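UDP-glucose 4-epimerase (Brucella ovis, PDB 4WOK) probably interconverts UDP-glucose and UDP-galactose by inverting the sugar at C4, using a bound NAD as cofactor. Local coordinates at residues A[34-39]-A[249-254]; A[38-43]-A[50-55]; A[239-244]-A[313-318]. The protein carries 2 engineered substitutions. All blocks are in the same frame, centred on the assembly; numbering follows the deposited sequence. Where two conformers were deposited one is given.

Interaction 1. Residues A[34-39]-A[249-254]; sequences QGYAPV and HLKEAG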
loop_
_atom_site.group_PDB
_atom_site.type_symbol
_atom_site.label_atom_id
_atom_site.label_comp_id
_atom_site.label_asym_id
_atom_site.label_seq_id
_atom_site.Cartn_x
_atom_site.Cartn_y
_atom_site.Cartn_z
ATOM N N GLN A 34 -15.388 12.226 3.386
ATOM C CA GLN A 34 -16.043 12.624 2.146
ATOM C C GLN A 34 -17.505 12.178 2.114
ATOM O O GLN A 34 -18.168 12.257 1.084
ATOM C CB GLN A 34 -15.269 12.091 0.938
ATOM C CG GLN A 34 -13.902 12.769 0.787
ATOM C CD GLN A 34 -13.112 12.293 -0.419
ATOM O OE1 GLN A 34 -13.671 11.749 -1.368
ATOM N NE2 GLN A 34 -11.797 12.507 -0.387
ATOM N N GLY A 35 -18.012 11.747 3.262
ATOM C CA GLY A 35 -19.425 11.448 3.379
ATOM C C GLY A 35 -19.820 10.010 3.099
ATOM O O GLY A 35 -21.005 9.686 3.081
ATOM N N TYR A 36 -18.841 9.150 2.857
ATOM C CA TYR A 36 -19.126 7.727 2.742
ATOM C C TYR A 36 -19.181 7.096 4.122
ATOM O O TYR A 36 -18.691 7.662 5.103
ATOM C CB TYR A 36 -18.074 7.013 1.887
ATOM C CG TYR A 36 -18.118 7.379 0.425
ATOM C CD1 TYR A 36 -19.070 6.817 -0.423
ATOM C CD2 TYR A 36 -17.219 8.289 -0.110
ATOM C CE1 TYR A 36 -19.112 7.144 -1.761
ATOM C CE2 TYR A 36 -17.255 8.627 -1.446
ATOM C CZ TYR A 36 -18.204 8.048 -2.269
ATOM O OH TYR A 36 -18.247 8.379 -3.606
ATOM N N ALA A 37 -19.796 5.923 4.191
ATOM C CA ALA A 37 -19.783 5.130 5.406
ATOM C C ALA A 37 -18.886 3.924 5.182
ATOM O O ALA A 37 -19.322 2.904 4.648
ATOM C CB ALA A 37 -21.193 4.694 5.792
ATOM N N PRO A 38 -17.619 4.044 5.582
ATOM C CA PRO A 38 -16.773 2.861 5.440
ATOM C C PRO A 38 -17.243 1.729 6.341
ATOM O O PRO A 38 -17.602 1.933 7.501
ATOM C CB PRO A 38 -15.385 3.364 5.853
ATOM C CG PRO A 38 -15.656 4.488 6.817
ATOM C CD PRO A 38 -16.935 5.158 6.275
ATOM N N VAL A 39 -17.245 0.528 5.783
ATOM C CA VAL A 39 -17.531 -0.683 6.522
ATOM C C VAL A 39 -16.298 -1.540 6.436
ATOM O O VAL A 39 -15.907 -1.940 5.340
ATOM C CB VAL A 39 -18.736 -1.447 5.949
ATOM C CG1 VAL A 39 -18.992 -2.701 6.755
ATOM C CG2 VAL A 39 -19.979 -0.540 5.946
ATOM N N HIS A 249 -14.155 7.381 -9.759
ATOM C CA HIS A 249 -13.959 7.075 -11.168
ATOM C C HIS A 249 -14.928 6.000 -11.650
ATOM O O HIS A 249 -15.546 6.142 -12.697
ATOM C CB HIS A 249 -12.517 6.629 -11.411
ATOM C CG HIS A 249 -12.243 6.167 -12.808
ATOM N ND1 HIS A 249 -11.946 7.035 -13.840
ATOM C CD2 HIS A 249 -12.207 4.924 -13.344
ATOM C CE1 HIS A 249 -11.744 6.347 -14.948
ATOM N NE2 HIS A 249 -11.894 5.061 -14.672
ATOM N N LEU A 250 -15.047 4.915 -10.890
ATOM C CA LEU A 250 -15.945 3.830 -11.280
ATOM C C LEU A 250 -17.396 4.233 -11.073
ATOM O O LEU A 250 -18.274 3.811 -11.825
ATOM C CB LEU A 250 -15.634 2.550 -10.501
ATOM C CG LEU A 250 -14.277 1.900 -10.811
ATOM C CD1 LEU A 250 -14.053 0.653 -9.955
ATOM C CD2 LEU A 250 -14.170 1.553 -12.291
ATOM N N LYS A 251 -17.654 5.051 -10.057
ATOM C CA LYS A 251 -19.009 5.543 -9.833
ATOM C C LYS A 251 -19.489 6.340 -11.036
ATOM O O LYS A 251 -20.633 6.201 -11.460
ATOM C CB LYS A 251 -19.081 6.410 -8.577
ATOM C CG LYS A 251 -19.449 5.658 -7.313
ATOM C CD LYS A 251 -19.604 6.614 -6.133
ATOM C CE LYS A 251 -20.747 7.593 -6.353
ATOM N NZ LYS A 251 -20.861 8.570 -5.232
ATOM N N GLU A 252 -18.598 7.162 -11.584
ATOM C CA GLU A 252 -18.918 8.031 -12.717
ATOM C C GLU A 252 -18.771 7.297 -14.046
ATOM O O GLU A 252 -18.400 7.906 -15.056
ATOM C CB GLU A 252 -18.017 9.266 -12.729
ATOM C CG GLU A 252 -18.056 10.127 -11.477
ATOM C CD GLU A 252 -16.897 11.123 -11.429
ATOM O OE1 GLU A 252 -15.995 11.037 -12.295
ATOM O OE2 GLU A 252 -16.888 11.992 -10.528
ATOM N N ALA A 253 -19.034 5.991 -14.023
ATOM C CA ALA A 253 -19.022 5.140 -15.213
ATOM C C ALA A 253 -17.667 5.069 -15.924
ATOM O O ALA A 253 -17.609 4.821 -17.128
ATOM C CB ALA A 253 -20.095 5.604 -16.192
ATOM N N GLY A 254 -16.578 5.268 -15.187
ATOM C CA GLY A 254 -15.256 5.200 -15.787
ATOM C C GLY A 254 -14.844 3.788 -16.180
ATOM O O GLY A 254 -15.381 2.808 -15.661
#
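The contact spans the Rossmann-type NAD-binding domain at two helix exits: Y36, between helix 22-33 and strand 37-42, meets K251, the last residue of helix 236-251. Their backbones stay far apart, CA to CA 12.8 Å, and the two long side chains close the gap from opposite directions. K251 NZ donates to Y36 OH at 3.1 Å, while K251 CD lies 3.4 Å from the same OH, so the CD methylene packs beside the hydroxyl that the amine bonds. The lysine's bend at chi3 (63°) turns CE aside, and NZ comes alongside the phenol oxygen. Y36 OH is also hydrogen-bonded to E248 OE1, one turn earlier on the lysine's helix; a carboxylate and an amine thus share one hydroxyl, which would probably steady the amine's charge. The tyrosine side chain also packs on V14 of strand 13-17 and L31 of helix 22-33. Both helices end in Schellman motifs with a positive-phi residue at C-prime: G35, where Y36 N returns to L31 O, and A253, where G254 N bonds to H249 O at 2.8 Å. That second turn lays G254 CA 3.5 Å above the plane of the H249 ring, offset toward its rim.

Interaction 2. Residues A[38-43]-A[50-55]; sequences PVVYDN and SAVRWG. With NAD (nicotinamide-adenine-dinucleotide), chain B.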
loop_
_atom_site.group_PDB
_atom_site.type_symbol
_atom_site.label_atom_id
_atom_site.label_comp_id
_atom_site.label_asym_id
_atom_site.label_seq_id
_atom_site.Cartn_x
_atom_site.Cartn_y
_atom_site.Cartn_z
ATOM N N PRO A 38 -17.619 4.044 5.582
ATOM C CA PRO A 38 -16.773 2.861 5.440
ATOM C C PRO A 38 -17.243 1.729 6.341
ATOM O O PRO A 38 -17.602 1.933 7.501
ATOM C CB PRO A 38 -15.385 3.364 5.853
ATOM C CG PRO A 38 -15.656 4.488 6.817
ATOM C CD PRO A 38 -16.935 5.158 6.275
ATOM N N VAL A 39 -17.245 0.528 5.783
ATOM C CA VAL A 39 -17.531 -0.683 6.522
ATOM C C VAL A 39 -16.298 -1.540 6.436
ATOM O O VAL A 39 -15.907 -1.940 5.340
ATOM C CB VAL A 39 -18.736 -1.447 5.949
ATOM C CG1 VAL A 39 -18.992 -2.701 6.755
ATOM C CG2 VAL A 39 -19.979 -0.540 5.946
ATOM N N VAL A 40 -15.685 -1.837 7.573
ATOM C CA VAL A 40 -14.410 -2.567 7.528
ATOM C C VAL A 40 -14.648 -4.060 7.694
ATOM O O VAL A 40 -15.392 -4.484 8.581
ATOM C CB VAL A 40 -13.420 -2.053 8.611
ATOM C CG1 VAL A 40 -12.204 -3.021 8.782
ATOM C CG2 VAL A 40 -12.925 -0.666 8.263
ATOM N N TYR A 41 -14.022 -4.848 6.814
ATOM C CA TYR A 41 -14.050 -6.306 6.881
ATOM C C TYR A 41 -12.590 -6.731 7.009
ATOM O O TYR A 41 -11.785 -6.433 6.136
ATOM C CB TYR A 41 -14.713 -6.906 5.635
ATOM C CG TYR A 41 -14.894 -8.421 5.690
ATOM C CD1 TYR A 41 -13.870 -9.277 5.316
ATOM C CD2 TYR A 41 -16.099 -8.979 6.114
ATOM C CE1 TYR A 41 -14.032 -10.684 5.381
ATOM C CE2 TYR A 41 -16.282 -10.358 6.161
ATOM C CZ TYR A 41 -15.249 -11.206 5.792
ATOM O OH TYR A 41 -15.425 -12.580 5.855
ATOM N N ASP A 42 -12.236 -7.384 8.109
ATOM C CA ASP A 42 -10.808 -7.575 8.424
ATOM C C ASP A 42 -10.667 -8.717 9.400
ATOM O O ASP A 42 -11.508 -8.861 10.294
ATOM C CB ASP A 42 -10.227 -6.287 9.027
ATOM C CG ASP A 42 -8.714 -6.229 8.952
ATOM O OD1 ASP A 42 -8.047 -7.098 9.561
ATOM O OD2 ASP A 42 -8.188 -5.313 8.286
ATOM N N ASN A 43 -9.629 -9.543 9.252
ATOM C CA ASN A 43 -9.517 -10.685 10.149
ATOM C C ASN A 43 -8.614 -10.411 11.353
ATOM O O ASN A 43 -8.388 -11.305 12.179
ATOM C CB ASN A 43 -9.040 -11.942 9.385
ATOM C CG ASN A 43 -7.600 -11.843 8.870
ATOM O OD1 ASN A 43 -6.906 -10.841 9.049
ATOM N ND2 ASN A 43 -7.150 -12.916 8.224
ATOM N N SER A 50 -8.795 -1.432 17.102
ATOM C CA SER A 50 -8.864 -0.053 17.585
ATOM C C SER A 50 -8.699 0.980 16.472
ATOM O O SER A 50 -8.951 2.167 16.683
ATOM C CB SER A 50 -7.790 0.196 18.645
ATOM O OG SER A 50 -6.515 -0.046 18.085
ATOM N N ALA A 51 -8.276 0.537 15.289
ATOM C CA ALA A 51 -8.126 1.455 14.155
ATOM C C ALA A 51 -9.428 1.572 13.344
ATOM O O ALA A 51 -9.486 2.293 12.349
ATOM C CB ALA A 51 -6.985 1.005 13.248
ATOM N N VAL A 52 -10.456 0.843 13.755
ATOM C CA VAL A 52 -11.724 0.884 13.037
ATOM C C VAL A 52 -12.620 1.895 13.757
ATOM O O VAL A 52 -13.418 1.536 14.625
ATOM C CB VAL A 52 -12.378 -0.511 12.957
ATOM C CG1 VAL A 52 -13.646 -0.466 12.117
ATOM C CG2 VAL A 52 -11.391 -1.532 12.335
ATOM N N ARG A 53 -12.460 3.167 13.402
ATOM C CA ARG A 53 -13.067 4.243 14.175
ATOM C C ARG A 53 -14.116 5.022 13.413
ATOM O O ARG A 53 -14.687 5.949 13.968
ATOM C CB ARG A 53 -11.997 5.233 14.656
ATOM C CG ARG A 53 -10.775 4.548 15.271
ATOM C CD ARG A 53 -9.739 5.573 15.768
ATOM N NE ARG A 53 -8.477 4.906 16.105
ATOM C CZ ARG A 53 -7.301 5.524 16.155
ATOM N NH1 ARG A 53 -7.231 6.825 15.887
ATOM N NH2 ARG A 53 -6.190 4.842 16.459
ATOM N N TRP A 54 -14.361 4.674 12.154
ATOM C CA TRP A 54 -15.190 5.551 11.311
ATOM C C TRP A 54 -16.443 4.904 10.747
ATOM O O TRP A 54 -17.116 5.492 9.904
ATOM C CB TRP A 54 -14.341 6.116 10.169
ATOM C CG TRP A 54 -13.319 7.062 10.701
ATOM C CD1 TRP A 54 -13.481 8.391 10.943
ATOM C CD2 TRP A 54 -11.999 6.730 11.128
ATOM N NE1 TRP A 54 -12.331 8.917 11.477
ATOM C CE2 TRP A 54 -11.396 7.913 11.591
ATOM C CE3 TRP A 54 -11.253 5.549 11.137
ATOM C CZ2 TRP A 54 -10.085 7.956 12.074
ATOM C CZ3 TRP A 54 -9.947 5.591 11.617
ATOM C CH2 TRP A 54 -9.382 6.782 12.075
ATOM N N GLY A 55 -16.761 3.710 11.227
ATOM C CA GLY A 55 -17.976 3.022 10.828
ATOM C C GLY A 55 -18.021 1.595 11.368
ATOM O O GLY A 55 -17.300 1.246 12.302
HETATM P PA NAD B . -1.449 -4.060 6.832
HETATM O O1A NAD B . -1.053 -5.494 7.127
HETATM O O2A NAD B . -1.396 -2.949 7.839
HETATM O O5B NAD B . -3.132 -4.161 6.431
HETATM C C5B NAD B . -3.469 -5.450 5.967
HETATM C C4B NAD B . -4.901 -5.692 6.513
HETATM O O4B NAD B . -5.488 -6.837 5.881
HETATM C C3B NAD B . -4.677 -6.008 7.996
HETATM O O3B NAD B . -5.603 -5.250 8.733
HETATM C C2B NAD B . -4.978 -7.526 8.064
HETATM O O2B NAD B . -5.517 -7.865 9.280
HETATM C C1B NAD B . -6.043 -7.670 6.917
HETATM N N9A NAD B . -6.043 -9.021 6.322
HETATM C C8A NAD B . -4.953 -9.779 5.840
HETATM N N7A NAD B . -5.332 -10.957 5.334
HETATM C C5A NAD B . -6.723 -10.967 5.499
HETATM C C6A NAD B . -7.701 -11.933 5.176
HETATM N N6A NAD B . -7.337 -13.126 4.598
HETATM N N1A NAD B . -9.005 -11.681 5.440
HETATM C C2A NAD B . -9.317 -10.481 6.028
HETATM N N3A NAD B . -8.485 -9.467 6.402
HETATM C C4A NAD B . -7.182 -9.762 6.104
HETATM O O3 NAD B . -0.669 -3.873 5.439
HETATM P PN NAD B . -0.801 -2.436 4.711
HETATM O O1N NAD B . -1.898 -1.497 5.127
HETATM O O2N NAD B . 0.611 -2.054 4.439
HETATM O O5D NAD B . -1.114 -2.747 3.041
HETATM C C5D NAD B . -2.290 -3.359 2.836
HETATM C C4D NAD B . -2.448 -3.436 1.317
HETATM O O4D NAD B . -1.511 -2.471 0.685
HETATM C C3D NAD B . -2.000 -4.828 0.827
HETATM O O3D NAD B . -2.779 -5.099 -0.295
HETATM C C2D NAD B . -0.546 -4.554 0.429
HETATM O O2D NAD B . -0.053 -5.380 -0.550
HETATM C C1D NAD B . -0.781 -3.186 -0.256
HETATM N N1N NAD B . 0.594 -2.501 -0.454
HETATM C C2N NAD B . 1.221 -1.984 0.677
HETATM C C3N NAD B . 2.482 -1.352 0.515
HETATM C C7N NAD B . 3.172 -0.791 1.730
HETATM O O7N NAD B . 4.253 -0.205 1.617
HETATM N N7N NAD B . 2.570 -0.947 2.963
HETATM C C4N NAD B . 3.053 -1.278 -0.758
HETATM C C5N NAD B . 2.398 -1.809 -1.868
HETATM C C6N NAD B . 1.152 -2.431 -1.706
#
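D42 OD2 accepts from NAD O3B at 2.6 Å and is hydrogen-bonded to A20 N, while OD1 of the same carboxylate accepts from NAD O2B at 2.7 Å and meets L44 N. Two bonds to the adenosine ribose diol and two from backbone amides thus fix the carboxylate, which a chi1 of -161° carries out to the diol. An acidic residue at the end of the second strand of a Rossmann fold is the classic reader of this diol and is consistent with the use of NAD rather than NADP. N43 follows with its side-chain amide close against the adenine, ND2 3.2 Å from NAD C6A; D61 OD2 holds ND2 and S45 OG holds OD1. Behind the site, segment 50-55 comes back along the strand through apolar contacts. V40 and V52 reach toward each other tip to tip, V40 CB 3.9 Å from V52 CG1. P38 CG sits 4.0 Å from W54 CB, and G55 CA, bare of any CB, makes a CA-H...O contact of 3.5 Å with P38 O. R53 NE bonds S50 O at 2.8 Å (167° at the hydrogen), the oxygen lying in the guanidinium plane. V40 pairs by its backbone with D56 and V58, so strand 57-59, the outermost of the sheet, runs next to 37-42; F57 touches both valines, while helix 22-33 receives P38 and W54 at A32.

Interaction 3. Residues A[239-244]-A[313-318]; sequences LARAHV and HTVYSD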
loop_
_atom_site.group_PDB
_atom_site.type_symbol
_atom_site.label_atom_id
_atom_site.label_comp_id
_atom_site.label_asym_id
_atom_site.label_seq_id
_atom_site.Cartn_x
_atom_site.Cartn_y
_atom_site.Cartn_z
ATOM N N LEU A 239 -2.237 7.939 -0.547
ATOM C CA LEU A 239 -2.775 6.642 -0.982
ATOM C C LEU A 239 -4.269 6.575 -0.715
ATOM O O LEU A 239 -5.031 6.126 -1.568
ATOM C CB LEU A 239 -2.050 5.476 -0.289
ATOM C CG LEU A 239 -0.621 5.238 -0.778
ATOM C CD1 LEU A 239 0.085 4.242 0.121
ATOM C CD2 LEU A 239 -0.600 4.778 -2.226
ATOM N N ALA A 240 -4.685 7.015 0.469
ATOM C CA ALA A 240 -6.110 7.081 0.792
ATOM C C ALA A 240 -6.853 7.906 -0.261
ATOM O O ALA A 240 -7.850 7.463 -0.824
ATOM C CB ALA A 240 -6.321 7.673 2.178
ATOM N N ARG A 241 -6.331 9.096 -0.542
ATOM C CA ARG A 241 -6.941 9.972 -1.545
ATOM C C ARG A 241 -7.137 9.263 -2.893
ATOM O O ARG A 241 -8.221 9.323 -3.481
ATOM C CB ARG A 241 -6.091 11.237 -1.732
ATOM C CG ARG A 241 -6.001 12.123 -0.483
ATOM C CD ARG A 241 -5.158 13.400 -0.737
ATOM N NE ARG A 241 -5.544 14.050 -1.989
ATOM C CZ ARG A 241 -4.752 14.154 -3.052
ATOM N NH1 ARG A 241 -3.512 13.687 -3.009
ATOM N NH2 ARG A 241 -5.197 14.743 -4.155
ATOM N N ALA A 242 -6.100 8.582 -3.373
ATOM C CA ALA A 242 -6.171 7.927 -4.678
ATOM C C ALA A 242 -7.185 6.780 -4.707
ATOM O O ALA A 242 -7.871 6.569 -5.710
ATOM C CB ALA A 242 -4.817 7.416 -5.073
ATOM N N HIS A 243 -7.265 6.021 -3.620
ATOM C CA HIS A 243 -8.197 4.897 -3.584
ATOM C C HIS A 243 -9.625 5.412 -3.600
ATOM O O HIS A 243 -10.509 4.792 -4.201
ATOM C CB HIS A 243 -7.953 4.020 -2.359
ATOM C CG HIS A 243 -6.747 3.138 -2.474
ATOM N ND1 HIS A 243 -5.460 3.635 -2.495
ATOM C CD2 HIS A 243 -6.633 1.791 -2.571
ATOM C CE1 HIS A 243 -4.605 2.628 -2.596
ATOM N NE2 HIS A 243 -5.290 1.497 -2.642
ATOM N N VAL A 244 -9.865 6.560 -2.964
ATOM C CA VAL A 244 -11.216 7.116 -2.998
ATOM C C VAL A 244 -11.486 7.754 -4.370
ATOM O O VAL A 244 -12.599 7.647 -4.904
ATOM C CB VAL A 244 -11.458 8.137 -1.856
ATOM C CG1 VAL A 244 -12.837 8.760 -1.973
ATOM C CG2 VAL A 244 -11.309 7.450 -0.501
ATOM N N HIS A 313 -2.734 13.881 -8.001
ATOM C CA HIS A 313 -1.373 14.310 -7.677
ATOM C C HIS A 313 -1.148 14.126 -6.185
ATOM O O HIS A 313 -2.065 14.350 -5.394
ATOM C CB HIS A 313 -1.135 15.784 -8.053
ATOM C CG HIS A 313 -1.604 16.134 -9.426
ATOM N ND1 HIS A 313 -2.910 16.484 -9.698
ATOM C CD2 HIS A 313 -0.949 16.166 -10.610
ATOM C CE1 HIS A 313 -3.037 16.725 -10.992
ATOM N NE2 HIS A 313 -1.863 16.537 -11.567
ATOM N N THR A 314 0.057 13.725 -5.789
ATOM C CA THR A 314 0.381 13.685 -4.369
ATOM C C THR A 314 0.463 15.102 -3.827
ATOM O O THR A 314 0.958 15.996 -4.507
ATOM C CB THR A 314 1.718 12.963 -4.086
ATOM O OG1 THR A 314 2.746 13.491 -4.927
ATOM C CG2 THR A 314 1.583 11.473 -4.344
ATOM N N VAL A 315 -0.031 15.316 -2.612
ATOM C CA VAL A 315 0.115 16.627 -1.984
ATOM C C VAL A 315 0.730 16.514 -0.594
ATOM O O VAL A 315 1.001 17.522 0.038
ATOM C CB VAL A 315 -1.237 17.377 -1.878
ATOM C CG1 VAL A 315 -1.857 17.554 -3.257
ATOM C CG2 VAL A 315 -2.197 16.658 -0.949
ATOM N N TYR A 316 0.962 15.290 -0.125
ATOM C CA TYR A 316 1.550 15.087 1.201
ATOM C C TYR A 316 2.848 14.280 1.161
ATOM O O TYR A 316 3.368 13.883 2.205
ATOM C CB TYR A 316 0.561 14.368 2.134
ATOM C CG TYR A 316 -0.753 15.080 2.384
ATOM C CD1 TYR A 316 -0.800 16.271 3.095
ATOM C CD2 TYR A 316 -1.952 14.540 1.942
ATOM C CE1 TYR A 316 -2.003 16.918 3.336
ATOM C CE2 TYR A 316 -3.157 15.176 2.179
ATOM C CZ TYR A 316 -3.181 16.360 2.878
ATOM O OH TYR A 316 -4.383 16.993 3.113
ATOM N N SER A 317 3.370 14.022 -0.030
ATOM C CA SER A 317 4.441 13.049 -0.148
ATOM C C SER A 317 5.837 13.657 -0.296
ATOM O O SER A 317 6.759 13.000 -0.780
ATOM C CB SER A 317 4.149 12.109 -1.312
ATOM O OG SER A 317 3.017 11.298 -1.027
ATOM N N ASP A 318 6.001 14.901 0.138
ATOM C CA ASP A 318 7.341 15.450 0.294
ATOM C C ASP A 318 8.001 14.758 1.494
ATOM O O ASP A 318 7.323 14.422 2.466
ATOM C CB ASP A 318 7.290 16.968 0.479
ATOM C CG ASP A 318 6.313 17.382 1.557
ATOM O OD1 ASP A 318 5.085 17.311 1.319
ATOM O OD2 ASP A 318 6.779 17.774 2.647
HETATM O O HOH W 1 -5.311 15.208 -6.844
#
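Hydrogen bonds from R241 to the backbone of H313 carry the contact. R241 NH1 donates to H313 O at 2.9 Å, nearly straight (164° at the hydrogen), with the oxygen close to the guanidinium plane; R241 NH2 adds a weak second bond to H313 O at 3.4 Å. A water at the guanidinium edge accepts from H313 N at 3.1 Å and, weakly, from R241 NH2, so both backbone polar groups of H313 are tied to one arginine. A bend at chi3 (47°) swings the guanidinium of R241 out to this loop. Inside the helix, L239 O is gripped twice: by H243 N at 3.0 Å and, from above the carbonyl plane, by H243 ND1 at 2.7 Å. H243 NE2 is bonded to S125 OG, so both ring nitrogens are engaged.

The arginine's charge is probably offset within the helix by D238: R241 NH1 forms a salt bridge with D238 OD1, which also meets V315 N, while D238 OD2 takes Y316 N and S317 OG. D238 is thus the second-shell residue that holds both the arginine and the loop.

The helix, 236-251, belongs to the Rossmann-type domain and packs on helix 22-33 through L239, A240 and V244. The loop, between helices 304-310 and 319-326, probably belongs to the smaller C-terminal domain that in this family helps bind the sugar nucleotide, so the contact probably joins the two domains at the surface.

Packing contacts flank the hydrogen bonds. V315 CG2 rests over one face of the R241 guanidinium, 3.7 Å above its plane and offset toward the rim, and also over a face of the Y316 ring. The side chains of R241 and Y316 cross at about a right angle, the guanidinium and ring planes 79° apart, with R241 CD 4.0 Å from Y316 CE2.

From the N terminus, segment 34-39 opens interaction 1, and strand 37-42, which it enters, goes straight on into interaction 2, the two sharing P38 and V39. Interaction 2 closes first, within the connection between strands 37-42 and 57-59, with six residues between the segments. Interaction 1 stays open for some two hundred residues, until the end of helix 236-251 returns to the turn just before strand 37-42. Interaction 3 starts earlier on that same helix and closes at 313-318, so interactions 1 and 3 cross, whereas interactions 2 and 3 follow in series. Helix 236-251 therefore meets the turn before strand 37-42 with its C-terminal end, and the loop before helix 319-326 with its earlier turns.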